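Local coordinates for neutral ceramidase (Pseudomonas aeruginosa, PDB 2ZWS), which catalyses the zinc-dependent hydrolysis of the N-acyl linkage of ceramides to give sphingosine and a free fatty acid, and also the reverse synthesis, at residues 21-26 and 99-105; 33-37 and 585-589; 115-119 and 505-509; 207-212 and 265-269. Residue numbers count along the deposited sequence, not the author numbering.

Contact 1 of 4, residues 21-26 and 99-105; sequences VGMMGY and HSGPGGF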
loop_
_atom_site.group_PDB
_atom_site.type_symbol
_atom_site.label_atom_id
_atom_site.label_comp_id
_atom_site.label_asym_id
_atom_site.label_seq_id
_atom_site.Cartn_x
_atom_site.Cartn_y
_atom_site.Cartn_z
ATOM N N VAL A 21 6.698 16.613 -1.934
ATOM C CA VAL A 21 5.824 16.200 -0.848
ATOM C C VAL A 21 6.558 15.152 -0.001
ATOM O O VAL A 21 7.117 14.183 -0.544
ATOM C CB VAL A 21 4.472 15.611 -1.361
ATOM C CG1 VAL A 21 3.589 15.160 -0.185
ATOM C CG2 VAL A 21 3.711 16.654 -2.144
ATOM N N GLY A 22 6.539 15.324 1.323
ATOM C CA GLY A 22 7.095 14.312 2.223
ATOM C C GLY A 22 6.507 12.934 1.947
ATOM O O GLY A 22 5.286 12.786 1.750
ATOM N N MET A 23 7.376 11.933 1.953
ATOM C CA MET A 23 6.956 10.549 1.732
ATOM C C MET A 23 6.417 9.881 2.997
ATOM O O MET A 23 6.822 10.250 4.133
ATOM C CB MET A 23 8.128 9.793 1.087
ATOM C CG MET A 23 8.310 10.351 -0.339
ATOM S SD MET A 23 9.891 10.033 -1.136
ATOM C CE MET A 23 9.707 8.328 -1.613
ATOM N N MET A 24 5.524 8.904 2.807
ATOM C CA MET A 24 4.816 8.273 3.916
ATOM C C MET A 24 5.472 6.955 4.341
ATOM O O MET A 24 5.603 6.029 3.530
ATOM C CB MET A 24 3.349 7.981 3.535
ATOM C CG MET A 24 2.489 7.435 4.700
ATOM S SD MET A 24 2.362 8.665 6.006
ATOM C CE MET A 24 2.431 7.665 7.510
ATOM N N GLY A 25 5.855 6.871 5.616
ATOM C CA GLY A 25 6.372 5.624 6.173
ATOM C C GLY A 25 7.603 5.831 7.042
ATOM O O GLY A 25 7.719 5.230 8.116
ATOM N N TYR A 26 8.535 6.646 6.565
ATOM C CA TYR A 26 9.803 6.854 7.288
ATOM C C TYR A 26 9.829 8.064 8.260
ATOM O O TYR A 26 10.827 8.289 8.956
ATOM C CB TYR A 26 10.985 6.902 6.310
ATOM C CG TYR A 26 11.260 5.572 5.619
ATOM C CD1 TYR A 26 11.334 5.487 4.226
ATOM C CD2 TYR A 26 11.475 4.393 6.374
ATOM C CE1 TYR A 26 11.599 4.256 3.574
ATOM C CE2 TYR A 26 11.738 3.161 5.723
ATOM C CZ TYR A 26 11.789 3.107 4.337
ATOM O OH TYR A 26 12.035 1.890 3.720
ATOM N N HIS A 99 6.854 2.195 1.550
ATOM C CA HIS A 99 7.264 3.414 2.238
ATOM C C HIS A 99 7.765 4.466 1.250
ATOM O O HIS A 99 8.405 5.430 1.666
ATOM C CB HIS A 99 8.335 3.072 3.274
ATOM C CG HIS A 99 7.805 2.344 4.466
ATOM N ND1 HIS A 99 7.008 1.224 4.367
ATOM C CD2 HIS A 99 7.971 2.567 5.788
ATOM C CE1 HIS A 99 6.707 0.790 5.581
ATOM N NE2 HIS A 99 7.251 1.610 6.456
ATOM N N SER A 100 7.427 4.304 -0.028
ATOM C CA SER A 100 7.955 5.181 -1.069
ATOM C C SER A 100 6.893 5.895 -1.859
ATOM O O SER A 100 7.102 6.167 -3.047
ATOM C CB SER A 100 8.830 4.383 -2.034
ATOM O OG SER A 100 9.960 3.860 -1.330
ATOM N N GLY A 101 5.767 6.207 -1.208
ATOM C CA GLY A 101 4.760 7.092 -1.841
ATOM C C GLY A 101 4.648 8.425 -1.117
ATOM O O GLY A 101 5.048 8.543 0.039
ATOM N N PRO A 102 4.094 9.438 -1.801
ATOM C CA PRO A 102 3.815 10.738 -1.173
ATOM C C PRO A 102 2.807 10.596 -0.034
ATOM O O PRO A 102 1.825 9.860 -0.163
ATOM C CB PRO A 102 3.243 11.573 -2.337
ATOM C CG PRO A 102 2.703 10.574 -3.303
ATOM C CD PRO A 102 3.636 9.379 -3.206
ATOM N N GLY A 103 3.047 11.302 1.066
ATOM C CA GLY A 103 2.150 11.262 2.231
ATOM C C GLY A 103 1.102 12.356 2.242
ATOM O O GLY A 103 0.897 13.067 1.234
ATOM N N GLY A 104 0.433 12.488 3.385
ATOM C CA GLY A 104 -0.547 13.560 3.584
ATOM C C GLY A 104 -1.977 13.163 3.285
ATOM O O GLY A 104 -2.823 14.020 2.997
ATOM N N PHE A 105 -2.270 11.869 3.329
ATOM C CA PHE A 105 -3.600 11.416 2.992
ATOM C C PHE A 105 -4.388 10.783 4.143
ATOM O O PHE A 105 -5.419 10.114 3.930
ATOM C CB PHE A 105 -3.594 10.562 1.711
ATOM C CG PHE A 105 -2.709 9.336 1.782
ATOM C CD1 PHE A 105 -1.344 9.427 1.528
ATOM C CD2 PHE A 105 -3.256 8.084 2.071
ATOM C CE1 PHE A 105 -0.525 8.279 1.576
ATOM C CE2 PHE A 105 -2.461 6.931 2.108
ATOM C CZ PHE A 105 -1.103 7.025 1.874
HETATM O O HOH W 1 4.434 5.349 1.245
HETATM O O HOH W 2 8.470 7.355 3.719
#

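Contact 2 of 4, residues 33-37 and 585-589; sequences TAGIH and QYRWE. With MG (magnesium ion), chain C.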
loop_
_atom_site.group_PDB
_atom_site.type_symbol
_atom_site.label_atom_id
_atom_site.label_comp_id
_atom_site.label_asym_id
_atom_site.label_seq_id
_atom_site.Cartn_x
_atom_site.Cartn_y
_atom_site.Cartn_z
ATOM N N THR A 33 9.332 13.646 -2.261
ATOM C CA THR A 33 9.339 13.057 -3.603
ATOM C C THR A 33 10.169 13.907 -4.558
ATOM O O THR A 33 10.238 15.147 -4.442
ATOM C CB THR A 33 7.917 12.841 -4.189
ATOM O OG1 THR A 33 7.217 14.099 -4.144
ATOM C CG2 THR A 33 7.132 11.833 -3.319
ATOM N N ALA A 34 10.802 13.209 -5.491
ATOM C CA ALA A 34 11.590 13.855 -6.551
ATOM C C ALA A 34 11.492 13.146 -7.895
ATOM O O ALA A 34 12.374 13.299 -8.736
ATOM C CB ALA A 34 13.068 13.973 -6.105
ATOM N N GLY A 35 10.442 12.345 -8.073
ATOM C CA GLY A 35 10.206 11.667 -9.345
ATOM C C GLY A 35 9.464 10.368 -9.166
ATOM O O GLY A 35 8.849 10.122 -8.111
ATOM N N ILE A 36 9.491 9.543 -10.218
ATOM C CA ILE A 36 8.791 8.267 -10.185
ATOM C C ILE A 36 9.716 7.185 -10.670
ATOM O O ILE A 36 10.362 7.340 -11.705
ATOM C CB ILE A 36 7.546 8.307 -11.119
ATOM C CG1 ILE A 36 6.536 9.339 -10.587
ATOM C CG2 ILE A 36 6.940 6.897 -11.325
ATOM C CD1 ILE A 36 5.407 9.607 -11.537
ATOM N N HIS A 37 9.818 6.104 -9.893
ATOM C CA HIS A 37 10.392 4.886 -10.444
ATOM C C HIS A 37 9.300 4.029 -11.103
ATOM O O HIS A 37 9.363 3.740 -12.294
ATOM C CB HIS A 37 11.163 4.083 -9.410
ATOM C CG HIS A 37 11.786 2.855 -9.993
ATOM N ND1 HIS A 37 12.199 1.783 -9.231
ATOM C CD2 HIS A 37 12.061 2.529 -11.284
ATOM C CE1 HIS A 37 12.703 0.852 -10.025
ATOM N NE2 HIS A 37 12.631 1.278 -11.277
ATOM N N GLN A 585 13.202 5.632 -15.300
ATOM C CA GLN A 585 13.065 6.540 -14.171
ATOM C C GLN A 585 12.803 7.941 -14.669
ATOM O O GLN A 585 13.283 8.323 -15.729
ATOM C CB GLN A 585 14.323 6.515 -13.303
ATOM C CG GLN A 585 14.615 5.105 -12.735
ATOM C CD GLN A 585 15.819 5.016 -11.778
ATOM O OE1 GLN A 585 16.152 3.927 -11.310
ATOM N NE2 GLN A 585 16.465 6.116 -11.502
ATOM N N TYR A 586 12.042 8.684 -13.868
ATOM C CA TYR A 586 11.738 10.099 -14.081
ATOM C C TYR A 586 12.156 10.840 -12.829
ATOM O O TYR A 586 11.735 10.478 -11.731
ATOM C CB TYR A 586 10.229 10.291 -14.327
ATOM C CG TYR A 586 9.727 11.702 -14.067
ATOM C CD1 TYR A 586 9.949 12.728 -15.001
ATOM C CD2 TYR A 586 9.023 12.017 -12.885
ATOM C CE1 TYR A 586 9.480 14.021 -14.774
ATOM C CE2 TYR A 586 8.576 13.331 -12.631
ATOM C CZ TYR A 586 8.792 14.317 -13.597
ATOM O OH TYR A 586 8.344 15.597 -13.328
ATOM N N ARG A 587 13.047 11.813 -12.996
ATOM C CA ARG A 587 13.512 12.621 -11.862
ATOM C C ARG A 587 13.286 14.087 -12.163
ATOM O O ARG A 587 13.605 14.548 -13.253
ATOM C CB ARG A 587 14.998 12.394 -11.573
ATOM C CG ARG A 587 15.431 13.025 -10.237
ATOM C CD ARG A 587 16.890 12.772 -9.834
ATOM N NE ARG A 587 17.188 11.344 -9.727
ATOM C CZ ARG A 587 16.977 10.577 -8.653
ATOM N NH1 ARG A 587 16.470 11.076 -7.522
ATOM N NH2 ARG A 587 17.284 9.290 -8.720
ATOM N N TRP A 588 12.727 14.787 -11.190
ATOM C CA TRP A 588 12.477 16.224 -11.271
ATOM C C TRP A 588 13.387 16.964 -10.306
ATOM O O TRP A 588 13.531 16.548 -9.155
ATOM C CB TRP A 588 11.049 16.529 -10.819
ATOM C CG TRP A 588 10.705 17.986 -10.953
ATOM C CD1 TRP A 588 10.260 18.617 -12.086
ATOM C CD2 TRP A 588 10.783 18.984 -9.931
ATOM N NE1 TRP A 588 10.037 19.956 -11.826
ATOM C CE2 TRP A 588 10.376 20.215 -10.521
ATOM C CE3 TRP A 588 11.170 18.969 -8.585
ATOM C CZ2 TRP A 588 10.317 21.413 -9.791
ATOM C CZ3 TRP A 588 11.112 20.161 -7.855
ATOM C CH2 TRP A 588 10.711 21.374 -8.482
ATOM N N GLU A 589 13.961 18.090 -10.750
ATOM C CA GLU A 589 14.689 18.931 -9.812
ATOM C C GLU A 589 14.576 20.394 -10.151
ATOM O O GLU A 589 14.503 20.789 -11.313
ATOM C CB GLU A 589 16.147 18.507 -9.646
ATOM C CG GLU A 589 17.085 18.949 -10.709
ATOM C CD GLU A 589 18.508 18.495 -10.442
ATOM O OE1 GLU A 589 19.393 19.365 -10.336
ATOM O OE2 GLU A 589 18.736 17.268 -10.343
HETATM MG MG MG C . 9.726 3.786 -14.461
HETATM O O HOH W 3 9.568 6.315 -14.361
#

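Contact 3 of 4, residues 115-119 and 505-509; sequences VLGFQ and QMNFQ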
loop_
_atom_site.group_PDB
_atom_site.type_symbol
_atom_site.label_atom_id
_atom_site.label_comp_id
_atom_site.label_asym_id
_atom_site.label_seq_id
_atom_site.Cartn_x
_atom_site.Cartn_y
_atom_site.Cartn_z
ATOM N N VAL A 115 5.006 15.141 6.905
ATOM C CA VAL A 115 4.561 15.666 5.605
ATOM C C VAL A 115 4.134 17.142 5.734
ATOM O O VAL A 115 3.860 17.816 4.709
ATOM C CB VAL A 115 3.368 14.834 5.061
ATOM C CG1 VAL A 115 3.153 15.109 3.581
ATOM C CG2 VAL A 115 3.583 13.301 5.281
ATOM N N LEU A 116 4.072 17.622 6.989
ATOM C CA LEU A 116 3.655 18.993 7.340
ATOM C C LEU A 116 2.145 19.203 7.160
ATOM O O LEU A 116 1.687 20.346 7.039
ATOM C CB LEU A 116 4.407 20.044 6.514
ATOM C CG LEU A 116 5.933 19.999 6.485
ATOM C CD1 LEU A 116 6.493 21.046 5.539
ATOM C CD2 LEU A 116 6.478 20.192 7.914
ATOM N N GLY A 117 1.379 18.110 7.160
ATOM C CA GLY A 117 -0.077 18.188 7.152
ATOM C C GLY A 117 -0.713 17.445 5.977
ATOM O O GLY A 117 -0.087 16.600 5.329
ATOM N N PHE A 118 -1.963 17.812 5.697
ATOM C CA PHE A 118 -2.804 17.147 4.719
ATOM C C PHE A 118 -2.494 17.633 3.303
ATOM O O PHE A 118 -2.439 18.847 3.057
ATOM C CB PHE A 118 -4.249 17.495 5.058
ATOM C CG PHE A 118 -5.246 16.864 4.159
ATOM C CD1 PHE A 118 -6.045 17.643 3.316
ATOM C CD2 PHE A 118 -5.384 15.487 4.160
ATOM C CE1 PHE A 118 -6.975 17.045 2.487
ATOM C CE2 PHE A 118 -6.303 14.879 3.348
ATOM C CZ PHE A 118 -7.101 15.649 2.497
ATOM N N GLN A 119 -2.336 16.697 2.368
ATOM C CA GLN A 119 -2.004 17.030 0.999
ATOM C C GLN A 119 -3.201 16.631 0.124
ATOM O O GLN A 119 -3.338 15.484 -0.317
ATOM C CB GLN A 119 -0.716 16.320 0.558
ATOM C CG GLN A 119 0.495 16.566 1.487
ATOM C CD GLN A 119 0.707 18.046 1.871
ATOM O OE1 GLN A 119 0.859 18.390 3.075
ATOM N NE2 GLN A 119 0.742 18.916 0.871
ATOM N N GLN A 505 -8.516 20.205 8.451
ATOM C CA GLN A 505 -7.164 19.747 8.121
ATOM C C GLN A 505 -6.210 20.922 7.959
ATOM O O GLN A 505 -6.533 21.922 7.303
ATOM C CB GLN A 505 -7.204 18.937 6.831
ATOM C CG GLN A 505 -7.964 17.618 7.018
ATOM C CD GLN A 505 -7.318 16.741 8.085
ATOM O OE1 GLN A 505 -6.146 16.380 7.962
ATOM N NE2 GLN A 505 -8.060 16.417 9.133
ATOM N N MET A 506 -5.048 20.815 8.574
ATOM C CA MET A 506 -3.998 21.829 8.425
ATOM C C MET A 506 -2.933 21.386 7.423
ATOM O O MET A 506 -2.713 20.178 7.192
ATOM C CB MET A 506 -3.317 22.105 9.773
ATOM C CG MET A 506 -4.265 22.614 10.864
ATOM S SD MET A 506 -3.370 23.162 12.323
ATOM C CE MET A 506 -2.587 21.697 12.894
ATOM N N ASN A 507 -2.264 22.368 6.820
ATOM C CA ASN A 507 -1.154 22.105 5.933
ATOM C C ASN A 507 -0.148 23.217 5.926
ATOM O O ASN A 507 -0.544 24.384 5.783
ATOM C CB ASN A 507 -1.647 21.947 4.500
ATOM C CG ASN A 507 -0.503 21.937 3.513
ATOM O OD1 ASN A 507 0.398 21.123 3.636
ATOM N ND2 ASN A 507 -0.514 22.869 2.543
ATOM N N PHE A 508 1.135 22.847 6.039
ATOM C CA PHE A 508 2.238 23.818 5.992
ATOM C C PHE A 508 3.217 23.575 4.846
ATOM O O PHE A 508 4.218 24.267 4.711
ATOM C CB PHE A 508 2.913 23.929 7.370
ATOM C CG PHE A 508 2.033 24.557 8.383
ATOM C CD1 PHE A 508 1.149 23.783 9.140
ATOM C CD2 PHE A 508 2.054 25.933 8.573
ATOM C CE1 PHE A 508 0.306 24.367 10.066
ATOM C CE2 PHE A 508 1.212 26.520 9.502
ATOM C CZ PHE A 508 0.344 25.729 10.261
ATOM N N GLN A 509 2.863 22.648 3.950
ATOM C CA GLN A 509 3.650 22.432 2.749
ATOM C C GLN A 509 3.231 23.415 1.668
ATOM O O GLN A 509 2.066 23.436 1.257
ATOM C CB GLN A 509 3.467 20.995 2.244
ATOM C CG GLN A 509 4.111 20.721 0.899
ATOM C CD GLN A 509 5.622 20.890 0.908
ATOM O OE1 GLN A 509 6.343 20.163 1.605
ATOM N NE2 GLN A 509 6.113 21.821 0.101
HETATM O O HOH W 4 5.685 17.716 2.646
#

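Contact 4 of 4, residues 207-212 and 265-269; sequences SMTNAN and EFDNT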
loop_
_atom_site.group_PDB
_atom_site.type_symbol
_atom_site.label_atom_id
_atom_site.label_comp_id
_atom_site.label_asym_id
_atom_site.label_seq_id
_atom_site.Cartn_x
_atom_site.Cartn_y
_atom_site.Cartn_z
ATOM N N SER A 207 12.181 -2.084 1.061
ATOM C CA SER A 207 13.439 -2.283 0.336
ATOM C C SER A 207 14.028 -0.970 -0.183
ATOM O O SER A 207 15.243 -0.826 -0.248
ATOM C CB SER A 207 13.242 -3.268 -0.817
ATOM O OG SER A 207 12.886 -4.546 -0.307
ATOM N N MET A 208 13.162 -0.035 -0.612
ATOM C CA MET A 208 13.603 1.316 -0.961
ATOM C C MET A 208 13.649 2.092 0.351
ATOM O O MET A 208 12.643 2.176 1.081
ATOM C CB MET A 208 12.618 1.978 -1.916
ATOM C CG MET A 208 12.450 1.290 -3.285
ATOM S SD MET A 208 13.977 1.108 -4.234
ATOM C CE MET A 208 14.485 2.829 -4.434
ATOM N N THR A 209 14.827 2.625 0.672
ATOM C CA THR A 209 15.101 3.187 1.987
ATOM C C THR A 209 14.689 4.650 2.090
ATOM O O THR A 209 14.229 5.262 1.107
ATOM C CB THR A 209 16.603 3.086 2.360
ATOM O OG1 THR A 209 17.327 4.021 1.550
ATOM C CG2 THR A 209 17.137 1.645 2.160
ATOM N N ASN A 210 14.877 5.219 3.282
ATOM C CA ASN A 210 14.584 6.639 3.509
ATOM C C ASN A 210 15.505 7.603 2.763
ATOM O O ASN A 210 15.268 8.811 2.800
ATOM C CB ASN A 210 14.460 6.998 5.021
ATOM C CG ASN A 210 15.775 6.904 5.788
ATOM O OD1 ASN A 210 15.781 7.055 7.027
ATOM N ND2 ASN A 210 16.872 6.656 5.095
ATOM N N ALA A 211 16.515 7.062 2.080
ATOM C CA ALA A 211 17.393 7.854 1.206
ATOM C C ALA A 211 16.834 8.044 -0.206
ATOM O O ALA A 211 17.343 8.875 -0.977
ATOM C CB ALA A 211 18.760 7.205 1.114
ATOM N N ASN A 212 15.798 7.284 -0.527
ATOM C CA ASN A 212 15.247 7.307 -1.865
ATOM C C ASN A 212 14.152 8.362 -1.979
ATOM O O ASN A 212 13.344 8.531 -1.059
ATOM C CB ASN A 212 14.660 5.939 -2.203
ATOM C CG ASN A 212 13.706 6.010 -3.383
ATOM O OD1 ASN A 212 14.107 6.252 -4.514
ATOM N ND2 ASN A 212 12.423 5.813 -3.103
ATOM N N GLU A 265 19.555 -0.462 -3.456
ATOM C CA GLU A 265 18.168 -0.649 -3.009
ATOM C C GLU A 265 17.224 -1.100 -4.139
ATOM O O GLU A 265 16.240 -1.808 -3.883
ATOM C CB GLU A 265 17.654 0.610 -2.299
ATOM C CG GLU A 265 17.719 1.856 -3.159
ATOM C CD GLU A 265 17.460 3.164 -2.423
ATOM O OE1 GLU A 265 17.919 4.204 -2.943
ATOM O OE2 GLU A 265 16.788 3.178 -1.366
ATOM N N PHE A 266 17.508 -0.694 -5.367
ATOM C CA PHE A 266 16.720 -1.182 -6.487
ATOM C C PHE A 266 16.926 -2.684 -6.682
ATOM O O PHE A 266 15.958 -3.410 -6.901
ATOM C CB PHE A 266 17.070 -0.430 -7.776
ATOM C CG PHE A 266 16.767 1.047 -7.713
ATOM C CD1 PHE A 266 17.773 1.958 -7.412
ATOM C CD2 PHE A 266 15.486 1.525 -7.969
ATOM C CE1 PHE A 266 17.492 3.337 -7.364
ATOM C CE2 PHE A 266 15.195 2.890 -7.928
ATOM C CZ PHE A 266 16.189 3.799 -7.616
ATOM N N ASP A 267 18.180 -3.139 -6.623
ATOM C CA ASP A 267 18.466 -4.581 -6.707
ATOM C C ASP A 267 17.733 -5.328 -5.586
ATOM O O ASP A 267 17.178 -6.418 -5.821
ATOM C CB ASP A 267 19.971 -4.868 -6.557
ATOM C CG ASP A 267 20.796 -4.445 -7.763
ATOM O OD1 ASP A 267 20.223 -4.118 -8.828
ATOM O OD2 ASP A 267 22.044 -4.463 -7.656
ATOM N N ASN A 268 17.765 -4.760 -4.380
ATOM C CA ASN A 268 17.113 -5.386 -3.198
ATOM C C ASN A 268 15.601 -5.479 -3.400
ATOM O O ASN A 268 14.987 -6.498 -3.098
ATOM C CB ASN A 268 17.391 -4.618 -1.905
ATOM C CG ASN A 268 18.870 -4.587 -1.518
ATOM O OD1 ASN A 268 19.264 -3.789 -0.638
ATOM N ND2 ASN A 268 19.677 -5.460 -2.104
ATOM N N THR A 269 15.010 -4.400 -3.909
ATOM C CA THR A 269 13.569 -4.347 -4.180
ATOM C C THR A 269 13.167 -5.434 -5.176
ATOM O O THR A 269 12.185 -6.169 -4.965
ATOM C CB THR A 269 13.174 -2.942 -4.725
ATOM O OG1 THR A 269 13.428 -1.953 -3.724
ATOM C CG2 THR A 269 11.706 -2.898 -5.089
HETATM O O HOH W 5 16.753 6.364 -5.109
#

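Contact 1 of 4, residues 21-26 and 99-105
His99, Met24 and Met23 bury the most surface here, in a contact of 535 Å² where residues 22-24 run antiparallel to a short, weakly bonded strand at 101-102. His99 turns its CB over one face of the Tyr26 ring, 3.8 Å from the centroid and 26° off the normal, a CH-pi contact, while its CD2 lies 3.5 Å from Gly25 CA, where a CB would clash. Its ND1 bonds to the backbone of the zinc ligand His97. Met24 N donates to Gly101 O (2.8 Å, 163°), and Met24 CB packs 3.7 Å from Gly103 CA. From Met23, CE reaches Ser100 CA at 3.6 Å. Gly103 N to Gly22 O (2.8 Å, 161°) completes the direct bonds. On the other side of the Met24-Gly101 pair water 1 replaces the direct bond, joining Gly101 N (2.9 Å) to Met24 O (2.7 Å). Two direct bonds plus a water bridge imply a polar backbone seam, flanked by methionine and aromatic side chains, with His99 close to the zinc site.

Contact 2 of 4, residues 33-37 and 585-589
A metal ion closes one end of this strand pair: His37 binds magnesium through its backbone O (2.2 Å), not its imidazole, whose NE2 bonds to Trp582 O. Water 3 lies 2.5 Å from MG and donates to Ile36 O (3.0 Å), tying the ion to the last hydrogen-bonded pair. Asp579, Asp581 and Thr584 complete the site. The strands run antiparallel, with axes 4.5 Å apart at closest and directions 149° apart. Ile36 and Tyr586 form the hydrogen-bonded pair, Ile36 N to Tyr586 O at 2.9 Å and Tyr586 N to Ile36 O at 3.1 Å; Trp588 N to Ala34 O (2.9 Å) extends the ladder. Between them Gly35 faces Arg587 with CA atoms 4.3 Å apart, and Gly35 CA comes within 3.1 Å of Tyr586 O. A CB on Gly35 would clash with that oxygen and, at phi 151° and psi -165°, would also jam against the preceding carbonyl O. Ile36 CG1 and Tyr586 CD2 meet at 4.3 Å on one face, and Phe559 stacks on the tyrosine ring. Strand 32-36, from the N-terminal family region, thus joins 584-591 in a mixed sheet of the C-terminal beta-sandwich, with the magnesium site at the junction.

Contact 3 of 4, residues 115-119 and 505-509
A Schellman motif ends the helix before this contact, and the chain leaving it is bridged to the 505-509 loop. Leu116, with a positive phi of 73°, is the C-prime residue, and its carbonyl and the next amide but one then face the partner segment. Phe508 N donates to Leu116 O (2.7 Å, 158°) and Phe118 N to Met506 O (2.9 Å, 169°). These two bonds flank a single bridge between Gly117 and Asn507, whose CA atoms are 4.2 Å apart. Gly117 CA lies 3.3 Å from Met506 O, and a CB there would clash with that oxygen, so the close approach depends on glycine. The partner loop is shaped by an Asx turn: Asn507 OD1 accepts from Gln509 N (2.9 Å), and Asn507 ND2 donates to Gln509 O (2.9 Å). Gln505 CG lies over one face of the Phe118 ring, Leu116 CB meets Phe508 CB at 4.2 Å, and water 4 donates to both Val115 O (2.8 Å) and Gln509 OE1 (2.7 Å). That OE1 also bonds to Lys32, while Gln505 NE2 reaches the carbonyls of Leu501 and His107. Linking the turn between helices 109-112 and 120-138, in the N-terminal family region, to the loop between helix 471-488 and strand 526-528, in the C-terminal one, the arrangement is an isolated beta bridge, a Schellman helix end meeting an Asx turn.

Contact 4 of 4, residues 207-212 and 265-269
The carboxylate of Glu265, at the start of helix 265-286, takes up two donors of Thr209. Its OE2 accepts from Thr209 N (2.9 Å, 164°) and from Thr209 OG1 (3.1 Å). The same OG1 accepts from Ala211 N (3.2 Å), making an ST turn inside a type I turn closed by Asn212 N to Thr209 O (3.0 Å). Glu265 OE1 receives a hydrogen bond from water 5 (3.3 Å), which also donates to Asn212 OD1 (2.7 Å). Asn212 ND2 donates to Leu214 O. Met208 O bonds to Tyr26 OH, and Asn212 O to Gln31 NE2. Within the helix, Thr269 OG1 donates to Glu265 O (2.8 Å), and Ser207 CB and Met208 SD each pack 3.2 Å from that OG1. Ser207 OG bonds to Asn219, and Asp218 receives the amides of Ser207 and Met208. The apolar part belongs to Met208: its CE lies 3.8 Å from the Phe266 ring centroid, 22° off the normal, a CH-pi contact, and its SD 4.5 Å away, a Met-aromatic one. The loop thus runs between strands 194-200 and 214-215, packed on the first turn of helix 265-286, whose Phe266 meets the ring of His37 edge-to-face just beyond strand 32-36.

Contact 1 touches each of the other three. Val21 O and Thr33 N (2.9 Å, a probable hydrogen bond) join it to contact 2, Gly104 O and Gln119 N (2.8 Å, likewise probable) to contact 3, and Tyr26 OH and Met208 O (2.7 Å, also probable) to contact 4. Contacts 2 and 4 meet through rings, His37 ND1 to Phe266 CE2 at 3.4 Å, whereas contact 3 stays about 8 Å from contact 2 and 13 Å from contact 4 between nearest atoms. Contact 1 comes close to the zinc ion, the His99 side chain being about 4 Å from it. Magnesium is bound within contact 2, and the Phe266 side chain of contact 4 is about 9 Å from it.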